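Local atomic coordinates of OmpT protein (Vibrio cholerae serotype O1, PDB entry 6EHD), a protein that probably acts as a non-specific diffusion porin, a beta-barrel channel that lets small hydrophilic solutes and ions across the bacterial outer membrane. Residues A[35-40]-A[301-306]; A[89-94]-A[194-199]; A[254-259]-A[293-298]. The protein carries 1 engineered substitution. All coordinates share one frame; numbering follows the deposited sequence. Where two conformers were deposited one is given.

How the contacts relate
All three contacts join the porin barrel wall to chain folded into its interior. In contacts 1 and 3 the inner partner belongs to the region between strands 281-291 and 314-324, and the two contacts lie on opposite sides of the chain's centre, about 24 Å apart between their centres. They touch directly: Val-306 N lies 2.9 Å from Tyr-297 O, a probable hydrogen bond. Contact 2 brings helix 90-94 against another part of the wall, its centre about 19 Å from that of contact 1 and 16 Å from that of contact 3. The side chain of Trp-325, which binds calcium in another structure of the protein but has none bound here, is about 7 Å from that of Arg-37 in contact 1.

Contact 1: A[35-40]-A[301-306]; sequences SSRAGV and GSDAEV. With C8E ((hydroxyethyloxy)tri(ethyloxy)octane), chain G.
A chi1 of -167° swings Ser-35 OG away from its own amide nitrogen and leaves it 3.6 Å from Asp-303 OD2. Bends at chi2 and chi3 fold the Arg-37 guanidinium back over the turn that precedes its strand, to the carbonyl of Ser-35. Arg-37 NE donates to Ser-35 O at 3.0 Å and Arg-37 NH2 to the same oxygen at 3.1 Å, a side-on grip with the acceptor in the guanidinium plane that fixes the rotation of the group. Arg-37 NH2 also bonds to O21 of a detergent molecule, C8E, at 3.3 Å. O21 lies between two opposite charges, for Arg-37 NH2 and Asp-303 OD1 are 4.3 Å apart, beyond a salt bridge. A water joins the segments, accepting from Ser-35 N and donating to Ser-302 O. Asp-303 OD2 has a salt bridge with Arg-69, and Arg-37 NH1 one with the sulfonate of a MES molecule, probably from the crystallisation liquor. The contact holds an inward-folded extracellular loop, which probably helps to narrow the pore, to the wall. Residues 37-40 lie in strand 30-47, between strands 9-24 and 50-59, whereas 301-306 leads into strand 304-307 of the small inner sheet, beside strand 293-299.

Contact 2: A[89-94]-A[194-199]; sequences TTSDDV and NSYFEV. With C8E ((hydroxyethyloxy)tri(ethyloxy)octane), chain K; C8E ((hydroxyethyloxy)tri(ethyloxy)octane), chain B; C8E ((hydroxyethyloxy)tri(ethyloxy)octane), chain J.
Tyr-196 and Glu-198 reach inward from strand 184-205 of the porin barrel and meet Ser-91 and Val-94 on the short helix 90-94. The helix belongs to the inward-folded loop between the fifth and sixth barrel strands, 80-84 and 121-128, which corresponds to constriction loop L3 of general porins and probably narrows the pore here too. The tyrosine ring extends from the wall toward the start of the helix, and Ser-91 CB approaches it obliquely, 4.4 Å from Tyr-196 CE2. One turn further on, Val-94 presents CG1, the methyl anti to its backbone N (chi1 165°), to the carboxylate of Glu-198; CG1 and OE2 of those residues are 4.3 Å apart. Both approaches are loose, and the polar groups around them are tied together through the adjoining wall. Glu-150 OE2 is hydrogen-bonded to both Tyr-196 OH and Ser-91 OG, so one carboxylate oxygen couples strand to helix, and Glu-198 OE2 is held by His-163 ND1. Alternation along the strand turns Phe-197 and Val-199 to the outer surface, where detergent probably occupies positions taken by lipid in the membrane: C3 of one C8E lies 4.3 Å above one face of the Phe-197 ring, offset toward its rim, while a second C8E packs beside Val-199. On the inner side, Thr-89 occupies the N-cap position of the helix. Thr-89 O accepts from Asp-93 N at 3.1 Å, and Thr-89 OG1 donates to Ser-91 OG across 2.7 Å.

Contact 3: A[254-259]-A[293-298]; sequences VMQEAN and TTLGYT. With C8E ((hydroxyethyloxy)tri(ethyloxy)octane), chain F.
This is a small polar contact, made chiefly by one buried amide, between the inner surface of the barrel wall and the extracellular loop that links the last two barrel strands, 281-291 and 314-324, and folds into the lumen; it helps hold that loop, a probable part of the constriction, to the wall. Gln-256 bends at chi2 (90°), which brings its carboxamide to the backbone of Thr-293: NE2 donates to Thr-293 O at 3.1 Å. The bond is bent, N-H...O 139°, and the donor sits well above the carbonyl plane, 61° out of it. The oxygen end of the amide packs against the threonine methyl, Gln-256 OE1 lying 3.8 Å from Thr-293 CG2. A water accepts from NE2 and also from Leu-295 N. The Leu-295 and Gln-256 side chains run antiparallel alongside each other, with CD1 of the leucine 4.2 Å from CG of the glutamine. The chain changes direction at Leu-295, with an ST turn in which Thr-294 OG1 accepts from Gly-296 N at 3.0 Å. Gln-256 belongs to strand 245-258, flanked in the wall by strands 227-242 and 263-276; beyond Leu-295 the chain carries on as the middle strand of a three-stranded inner sheet, between 304-307 and 309-311.

Contact 1: A[35-40]-A[301-306]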
loop_
_atom_site.group_PDB
_atom_site.type_symbol
_atom_site.label_atom_id
_atom_site.label_comp_id
_atom_site.label_asym_id
_atom_site.label_seq_id
_atom_site.Cartn_x
_atom_site.Cartn_y
_atom_site.Cartn_z
ATOM N N SER A 35 13.056 4.705 2.277
ATOM C CA SER A 35 12.381 5.309 1.095
ATOM C C SER A 35 12.216 6.895 0.989
ATOM O O SER A 35 11.163 7.485 0.865
ATOM C CB SER A 35 11.041 4.738 0.961
ATOM O OG SER A 35 10.553 5.086 -0.296
ATOM N N SER A 36 13.318 7.535 0.768
ATOM C CA SER A 36 13.358 8.986 0.697
ATOM C C SER A 36 12.780 9.511 -0.656
ATOM O O SER A 36 12.919 8.841 -1.676
ATOM C CB SER A 36 14.824 9.423 0.866
ATOM O OG SER A 36 15.356 9.001 2.150
ATOM N N ARG A 37 12.246 10.709 -0.633
ATOM C CA ARG A 37 11.631 11.296 -1.857
ATOM C C ARG A 37 11.573 12.798 -1.814
ATOM O O ARG A 37 11.649 13.392 -0.758
ATOM C CB ARG A 37 10.167 10.682 -2.008
ATOM C CG ARG A 37 9.087 11.309 -1.163
ATOM C CD ARG A 37 8.914 10.841 0.281
ATOM N NE ARG A 37 8.906 9.398 0.538
ATOM C CZ ARG A 37 7.827 8.616 0.628
ATOM N NH1 ARG A 37 6.620 9.087 0.507
ATOM N NH2 ARG A 37 8.031 7.346 0.851
ATOM N N ALA A 38 11.356 13.454 -2.998
ATOM C CA ALA A 38 11.186 14.867 -3.037
ATOM C C ALA A 38 10.289 15.205 -4.275
ATOM O O ALA A 38 10.413 14.602 -5.278
ATOM C CB ALA A 38 12.556 15.575 -3.242
ATOM N N GLY A 39 9.391 16.134 -4.137
ATOM C CA GLY A 39 8.502 16.513 -5.307
ATOM C C GLY A 39 8.079 17.982 -5.293
ATOM O O GLY A 39 8.456 18.767 -4.387
ATOM N N VAL A 40 7.232 18.339 -6.292
ATOM C CA VAL A 40 6.552 19.619 -6.363
ATOM C C VAL A 40 5.093 19.372 -6.722
ATOM O O VAL A 40 4.807 18.475 -7.543
ATOM C CB VAL A 40 7.252 20.548 -7.361
ATOM C CG1 VAL A 40 7.396 19.915 -8.713
ATOM C CG2 VAL A 40 6.557 21.888 -7.474
ATOM N N GLY A 301 3.818 1.651 5.043
ATOM C CA GLY A 301 4.631 2.565 5.871
ATOM C C GLY A 301 6.076 2.770 5.355
ATOM O O GLY A 301 6.561 3.944 5.184
ATOM N N SER A 302 6.728 1.669 5.044
ATOM C CA SER A 302 8.125 1.732 4.642
ATOM C C SER A 302 8.308 1.644 3.103
ATOM O O SER A 302 9.442 1.824 2.620
ATOM C CB SER A 302 8.894 0.614 5.285
ATOM O OG SER A 302 8.524 -0.672 4.751
ATOM N N ASP A 303 7.232 1.368 2.361
ATOM C CA ASP A 303 7.250 1.069 0.954
ATOM C C ASP A 303 7.943 -0.258 0.634
ATOM O O ASP A 303 8.261 -0.514 -0.504
ATOM C CB ASP A 303 8.021 2.126 0.144
ATOM C CG ASP A 303 7.179 3.138 -0.464
ATOM O OD1 ASP A 303 6.160 3.541 0.147
ATOM O OD2 ASP A 303 7.588 3.576 -1.564
ATOM N N ALA A 304 8.204 -1.129 1.568
ATOM C CA ALA A 304 8.906 -2.374 1.188
ATOM C C ALA A 304 7.943 -3.416 0.494
ATOM O O ALA A 304 6.726 -3.472 0.779
ATOM C CB ALA A 304 9.634 -2.954 2.361
ATOM N N GLU A 305 8.465 -4.134 -0.509
ATOM C CA GLU A 305 7.720 -5.227 -1.147
ATOM C C GLU A 305 8.415 -6.508 -0.676
ATOM O O GLU A 305 9.642 -6.584 -0.621
ATOM C CB GLU A 305 7.662 -5.105 -2.688
ATOM C CG GLU A 305 6.949 -3.840 -3.225
ATOM C CD GLU A 305 5.421 -3.879 -3.128
ATOM O OE1 GLU A 305 4.858 -4.780 -2.485
ATOM O OE2 GLU A 305 4.755 -2.974 -3.664
ATOM N N VAL A 306 7.614 -7.468 -0.234
ATOM C CA VAL A 306 8.095 -8.764 0.176
ATOM C C VAL A 306 7.510 -9.764 -0.835
ATOM O O VAL A 306 6.297 -9.797 -1.042
ATOM C CB VAL A 306 7.651 -9.149 1.636
ATOM C CG1 VAL A 306 8.029 -10.600 1.912
ATOM C CG2 VAL A 306 8.232 -8.186 2.670
HETATM C C11 C8E G . -0.358 4.942 11.318
HETATM O O12 C8E G . 1.010 5.119 10.857
HETATM C C13 C8E G . 1.386 4.077 9.919
HETATM C C14 C8E G . 2.731 4.359 9.269
HETATM O O15 C8E G . 2.494 5.524 8.442
HETATM C C16 C8E G . 3.548 6.412 8.195
HETATM C C17 C8E G . 4.212 5.754 7.076
HETATM O O18 C8E G . 4.426 6.604 5.954
HETATM C C19 C8E G . 5.211 6.239 4.805
HETATM C C20 C8E G . 5.045 5.771 3.309
HETATM O O21 C8E G . 6.224 5.182 2.536
HETATM O O HOH W 1 11.135 3.602 3.943
#

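Contact 2: A[89-94]-A[194-199]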
loop_
_atom_site.group_PDB
_atom_site.type_symbol
_atom_site.label_atom_id
_atom_site.label_comp_id
_atom_site.label_asym_id
_atom_site.label_seq_id
_atom_site.Cartn_x
_atom_site.Cartn_y
_atom_site.Cartn_z
ATOM N N THR A 89 -2.018 2.799 -6.936
ATOM C CA THR A 89 -3.421 2.300 -7.091
ATOM C C THR A 89 -4.400 2.910 -6.063
ATOM O O THR A 89 -4.005 3.320 -4.941
ATOM C CB THR A 89 -3.525 0.763 -7.066
ATOM O OG1 THR A 89 -3.165 0.254 -5.774
ATOM C CG2 THR A 89 -2.673 0.106 -8.136
ATOM N N THR A 90 -5.668 3.015 -6.457
ATOM C CA THR A 90 -6.760 3.397 -5.570
ATOM C C THR A 90 -6.781 2.410 -4.317
ATOM O O THR A 90 -6.968 2.863 -3.165
ATOM C CB THR A 90 -8.142 3.304 -6.291
ATOM O OG1 THR A 90 -8.153 4.209 -7.393
ATOM C CG2 THR A 90 -9.288 3.638 -5.335
ATOM N N SER A 91 -6.543 1.129 -4.604
ATOM C CA SER A 91 -6.445 0.107 -3.499
ATOM C C SER A 91 -5.353 0.431 -2.456
ATOM O O SER A 91 -5.537 0.188 -1.221
ATOM C CB SER A 91 -6.291 -1.325 -4.095
ATOM O OG SER A 91 -5.241 -1.371 -5.068
ATOM N N ASP A 92 -4.237 0.980 -2.912
ATOM C CA ASP A 92 -3.111 1.423 -2.016
ATOM C C ASP A 92 -3.493 2.657 -1.246
ATOM O O ASP A 92 -3.167 2.739 -0.046
ATOM C CB ASP A 92 -1.864 1.658 -2.806
ATOM C CG ASP A 92 -0.575 1.794 -1.961
ATOM O OD1 ASP A 92 -0.206 0.841 -1.289
ATOM O OD2 ASP A 92 0.088 2.842 -2.078
ATOM N N ASP A 93 -4.232 3.596 -1.877
ATOM C CA ASP A 93 -4.660 4.836 -1.197
ATOM C C ASP A 93 -5.624 4.475 -0.064
ATOM O O ASP A 93 -5.554 5.033 1.092
ATOM C CB ASP A 93 -5.409 5.780 -2.163
ATOM C CG ASP A 93 -4.556 6.365 -3.294
ATOM O OD1 ASP A 93 -3.316 6.308 -3.242
ATOM O OD2 ASP A 93 -5.231 6.879 -4.294
ATOM N N VAL A 94 -6.604 3.583 -0.343
ATOM C CA VAL A 94 -7.642 3.244 0.668
ATOM C C VAL A 94 -7.044 2.328 1.771
ATOM O O VAL A 94 -7.282 2.551 2.942
ATOM C CB VAL A 94 -8.834 2.541 0.003
ATOM C CG1 VAL A 94 -9.788 1.828 0.978
ATOM C CG2 VAL A 94 -9.574 3.442 -0.994
ATOM N N ASN A 194 -5.705 -11.370 -10.568
ATOM C CA ASN A 194 -5.967 -11.269 -9.099
ATOM C C ASN A 194 -7.238 -10.488 -8.976
ATOM O O ASN A 194 -7.257 -9.366 -9.465
ATOM C CB ASN A 194 -4.791 -10.524 -8.459
ATOM C CG ASN A 194 -4.871 -10.475 -6.922
ATOM O OD1 ASN A 194 -5.490 -11.339 -6.317
ATOM N ND2 ASN A 194 -4.194 -9.447 -6.293
ATOM N N SER A 195 -8.315 -11.114 -8.442
ATOM C CA SER A 195 -9.582 -10.512 -8.172
ATOM C C SER A 195 -9.779 -10.403 -6.631
ATOM O O SER A 195 -9.645 -11.361 -5.927
ATOM C CB SER A 195 -10.727 -11.369 -8.777
ATOM O OG SER A 195 -10.455 -11.504 -10.179
ATOM N N TYR A 196 -10.150 -9.226 -6.127
ATOM C CA TYR A 196 -10.150 -9.020 -4.669
ATOM C C TYR A 196 -11.304 -8.113 -4.183
ATOM O O TYR A 196 -11.873 -7.301 -4.910
ATOM C CB TYR A 196 -8.701 -8.517 -4.205
ATOM C CG TYR A 196 -8.159 -7.374 -5.130
ATOM C CD1 TYR A 196 -7.428 -7.715 -6.282
ATOM C CD2 TYR A 196 -8.482 -6.038 -4.898
ATOM C CE1 TYR A 196 -6.985 -6.738 -7.187
ATOM C CE2 TYR A 196 -7.997 -5.039 -5.790
ATOM C CZ TYR A 196 -7.276 -5.410 -6.956
ATOM O OH TYR A 196 -6.813 -4.455 -7.871
ATOM N N PHE A 197 -11.673 -8.297 -2.917
ATOM C CA PHE A 197 -12.731 -7.581 -2.229
ATOM C C PHE A 197 -12.458 -7.494 -0.748
ATOM O O PHE A 197 -11.935 -8.470 -0.117
ATOM C CB PHE A 197 -14.109 -8.330 -2.519
ATOM C CG PHE A 197 -15.271 -7.704 -1.828
ATOM C CD1 PHE A 197 -15.752 -6.494 -2.252
ATOM C CD2 PHE A 197 -15.905 -8.324 -0.771
ATOM C CE1 PHE A 197 -16.813 -5.864 -1.602
ATOM C CE2 PHE A 197 -16.929 -7.684 -0.102
ATOM C CZ PHE A 197 -17.403 -6.471 -0.539
ATOM N N GLU A 198 -12.855 -6.342 -0.102
ATOM C CA GLU A 198 -12.579 -6.130 1.285
ATOM C C GLU A 198 -13.649 -5.295 1.956
ATOM O O GLU A 198 -14.354 -4.501 1.298
ATOM C CB GLU A 198 -11.207 -5.371 1.444
ATOM C CG GLU A 198 -11.175 -3.942 0.964
ATOM C CD GLU A 198 -11.684 -2.841 1.928
ATOM O OE1 GLU A 198 -11.629 -3.013 3.146
ATOM O OE2 GLU A 198 -12.153 -1.749 1.446
ATOM N N VAL A 199 -13.759 -5.482 3.253
ATOM C CA VAL A 199 -14.512 -4.588 4.161
ATOM C C VAL A 199 -13.627 -4.172 5.343
ATOM O O VAL A 199 -12.949 -5.058 5.955
ATOM C CB VAL A 199 -15.782 -5.309 4.695
ATOM C CG1 VAL A 199 -16.513 -4.475 5.733
ATOM C CG2 VAL A 199 -16.711 -5.676 3.532
HETATM C C1 C8E K . -21.499 -7.937 -1.187
HETATM C C2 C8E K . -21.196 -8.346 -2.624
HETATM C C3 C8E K . -20.017 -9.277 -2.675
HETATM C C4 C8E K . -19.249 -9.055 -3.943
HETATM C C5 C8E K . -18.242 -10.126 -4.088
HETATM C C6 C8E K . -17.376 -9.916 -5.302
HETATM C C7 C8E K . -16.256 -10.913 -5.161
HETATM C C8 C8E K . -15.230 -10.916 -6.269
HETATM O O9 C8E K . -14.235 -11.843 -5.802
HETATM C C10 C8E K . -13.133 -11.274 -5.117
HETATM C C11 C8E K . -12.673 -12.194 -3.989
HETATM O O12 C8E K . -12.452 -13.496 -4.515
HETATM O O9 C8E B . -7.413 9.503 -2.272
HETATM C C10 C8E B . -7.076 10.799 -2.725
HETATM C C11 C8E B . -7.617 11.943 -1.886
HETATM O O12 C8E B . -8.868 11.611 -1.283
HETATM C C13 C8E B . -9.451 12.704 -0.564
HETATM C C14 C8E B . -10.688 12.242 0.219
HETATM O O15 C8E B . -10.511 11.041 1.020
HETATM C C16 C8E B . -11.677 10.801 1.832
HETATM C C17 C8E B . -11.785 9.348 2.272
HETATM O O18 C8E B . -10.554 8.716 2.520
HETATM C C19 C8E B . -10.522 7.358 2.979
HETATM C C20 C8E B . -10.063 6.391 1.900
HETATM O O21 C8E B . -8.808 6.830 1.451
HETATM C C1 C8E J . -22.552 -7.044 1.371
HETATM C C2 C8E J . -21.425 -6.047 1.450
HETATM C C3 C8E J . -21.664 -5.113 2.622
HETATM C C4 C8E J . -20.362 -4.670 3.251
HETATM C C5 C8E J . -20.489 -3.301 3.891
HETATM C C6 C8E J . -20.054 -3.232 5.326
HETATM C C7 C8E J . -20.624 -4.270 6.287
HETATM C C8 C8E J . -20.690 -3.661 7.708
HETATM O O9 C8E J . -19.388 -3.252 8.072
HETATM C C10 C8E J . -19.099 -2.936 9.429
HETATM C C11 C8E J . -17.577 -2.888 9.454
HETATM O O12 C8E J . -17.074 -4.148 9.931
HETATM C C13 C8E J . -15.678 -4.319 9.756
HETATM C C14 C8E J . -15.370 -5.787 9.620
HETATM O O15 C8E J . -15.454 -6.550 10.834
HETATM C C16 C8E J . -16.393 -6.309 11.833
HETATM C C17 C8E J . -16.584 -7.606 12.613
HETATM O O18 C8E J . -16.231 -7.465 13.971
HETATM C C19 C8E J . -17.208 -6.814 14.769
HETATM C C20 C8E J . -16.434 -6.747 16.063
HETATM O O21 C8E J . -15.270 -5.914 16.029
#

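Contact 3: A[254-259]-A[293-298]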
loop_
_atom_site.group_PDB
_atom_site.type_symbol
_atom_site.label_atom_id
_atom_site.label_comp_id
_atom_site.label_asym_id
_atom_site.label_seq_id
_atom_site.Cartn_x
_atom_site.Cartn_y
_atom_site.Cartn_z
ATOM N N VAL A 254 -3.672 -15.177 7.426
ATOM C CA VAL A 254 -4.047 -15.388 6.053
ATOM C C VAL A 254 -4.049 -16.943 5.791
ATOM O O VAL A 254 -3.099 -17.647 6.236
ATOM C CB VAL A 254 -3.121 -14.745 5.050
ATOM C CG1 VAL A 254 -3.614 -14.998 3.613
ATOM C CG2 VAL A 254 -2.993 -13.221 5.359
ATOM N N MET A 255 -5.148 -17.439 5.239
ATOM C CA MET A 255 -5.207 -18.907 4.706
ATOM C C MET A 255 -5.242 -18.935 3.198
ATOM O O MET A 255 -5.934 -18.135 2.568
ATOM C CB MET A 255 -6.348 -19.691 5.356
ATOM C CG MET A 255 -7.793 -19.261 5.293
ATOM S SD MET A 255 -8.910 -19.902 6.683
ATOM C CE MET A 255 -7.986 -21.134 7.558
ATOM N N GLN A 256 -4.394 -19.762 2.618
ATOM C CA GLN A 256 -4.279 -19.919 1.209
ATOM C C GLN A 256 -4.706 -21.400 0.889
ATOM O O GLN A 256 -4.180 -22.357 1.488
ATOM C CB GLN A 256 -2.867 -19.685 0.712
ATOM C CG GLN A 256 -2.209 -18.343 1.138
ATOM C CD GLN A 256 -1.445 -18.402 2.444
ATOM O OE1 GLN A 256 -1.238 -19.473 3.037
ATOM N NE2 GLN A 256 -0.976 -17.192 2.929
ATOM N N GLU A 257 -5.601 -21.528 -0.062
ATOM C CA GLU A 257 -6.127 -22.879 -0.491
ATOM C C GLU A 257 -6.133 -22.989 -2.011
ATOM O O GLU A 257 -6.727 -22.123 -2.708
ATOM C CB GLU A 257 -7.512 -23.109 0.083
ATOM C CG GLU A 257 -8.178 -24.356 -0.472
ATOM C CD GLU A 257 -9.487 -24.695 0.210
ATOM O OE1 GLU A 257 -10.466 -24.958 -0.519
ATOM O OE2 GLU A 257 -9.527 -24.698 1.454
ATOM N N ALA A 258 -5.461 -24.034 -2.539
ATOM C CA ALA A 258 -5.415 -24.321 -3.973
ATOM C C ALA A 258 -6.465 -25.401 -4.318
ATOM O O ALA A 258 -6.840 -26.226 -3.478
ATOM C CB ALA A 258 -4.034 -24.763 -4.417
ATOM N N ASN A 259 -6.967 -25.355 -5.538
ATOM C CA ASN A 259 -7.980 -26.339 -5.971
ATOM C C ASN A 259 -7.411 -27.766 -6.190
ATOM O O ASN A 259 -8.179 -28.706 -6.349
ATOM C CB ASN A 259 -8.773 -25.846 -7.183
ATOM C CG ASN A 259 -7.941 -25.638 -8.408
ATOM O OD1 ASN A 259 -6.719 -25.654 -8.383
ATOM N ND2 ASN A 259 -8.619 -25.309 -9.504
ATOM N N THR A 293 3.329 -18.887 5.628
ATOM C CA THR A 293 3.377 -18.476 4.237
ATOM C C THR A 293 2.757 -17.094 3.904
ATOM O O THR A 293 1.708 -16.793 4.491
ATOM C CB THR A 293 2.604 -19.544 3.438
ATOM O OG1 THR A 293 3.324 -20.804 3.548
ATOM C CG2 THR A 293 2.453 -19.178 1.983
ATOM N N THR A 294 3.397 -16.321 3.017
ATOM C CA THR A 294 2.750 -15.240 2.225
ATOM C C THR A 294 2.972 -15.466 0.760
ATOM O O THR A 294 4.117 -15.873 0.412
ATOM C CB THR A 294 3.201 -13.811 2.662
ATOM O OG1 THR A 294 2.571 -12.807 1.862
ATOM C CG2 THR A 294 4.712 -13.590 2.519
ATOM N N LEU A 295 1.957 -15.202 -0.098
ATOM C CA LEU A 295 2.135 -15.120 -1.556
ATOM C C LEU A 295 2.736 -13.795 -2.059
ATOM O O LEU A 295 2.898 -13.616 -3.249
ATOM C CB LEU A 295 0.880 -15.506 -2.338
ATOM C CG LEU A 295 0.326 -16.869 -1.888
ATOM C CD1 LEU A 295 -0.943 -17.167 -2.665
ATOM C CD2 LEU A 295 1.376 -17.958 -2.031
ATOM N N GLY A 296 3.005 -12.841 -1.137
ATOM C CA GLY A 296 3.617 -11.534 -1.492
ATOM C C GLY A 296 2.778 -10.417 -0.828
ATOM O O GLY A 296 1.560 -10.537 -0.794
ATOM N N TYR A 297 3.412 -9.356 -0.323
ATOM C CA TYR A 297 2.657 -8.167 0.207
ATOM C C TYR A 297 3.527 -6.923 0.145
ATOM O O TYR A 297 4.747 -7.038 -0.030
ATOM C CB TYR A 297 2.150 -8.475 1.623
ATOM C CG TYR A 297 3.185 -8.401 2.795
ATOM C CD1 TYR A 297 4.082 -9.462 3.060
ATOM C CD2 TYR A 297 3.308 -7.237 3.600
ATOM C CE1 TYR A 297 5.044 -9.421 4.063
ATOM C CE2 TYR A 297 4.187 -7.217 4.635
ATOM C CZ TYR A 297 5.107 -8.273 4.863
ATOM O OH TYR A 297 5.971 -8.227 5.918
ATOM N N THR A 298 2.876 -5.769 0.365
ATOM C CA THR A 298 3.510 -4.464 0.406
ATOM C C THR A 298 3.255 -3.782 1.755
ATOM O O THR A 298 2.148 -3.850 2.262
ATOM C CB THR A 298 2.970 -3.573 -0.818
ATOM O OG1 THR A 298 2.780 -2.214 -0.464
ATOM C CG2 THR A 298 1.699 -4.046 -1.392
HETATM O O9 C8E F . 12.084 -11.913 3.557
HETATM C C10 C8E F . 11.846 -11.945 4.950
HETATM C C11 C8E F . 11.164 -10.657 5.370
HETATM O O12 C8E F . 10.598 -10.901 6.667
HETATM C C13 C8E F . 9.602 -9.959 7.040
HETATM C C14 C8E F . 8.713 -10.383 8.198
HETATM O O15 C8E F . 7.971 -11.624 8.000
HETATM C C16 C8E F . 7.028 -11.481 6.942
HETATM C C17 C8E F . 6.750 -12.866 6.440
HETATM O O18 C8E F . 5.587 -13.278 7.119
HETATM C C19 C8E F . 4.496 -13.523 6.249
HETATM C C20 C8E F . 4.331 -15.007 6.347
HETATM O O21 C8E F . 3.746 -15.287 7.610
HETATM O O HOH W 2 -0.692 -14.738 1.112
#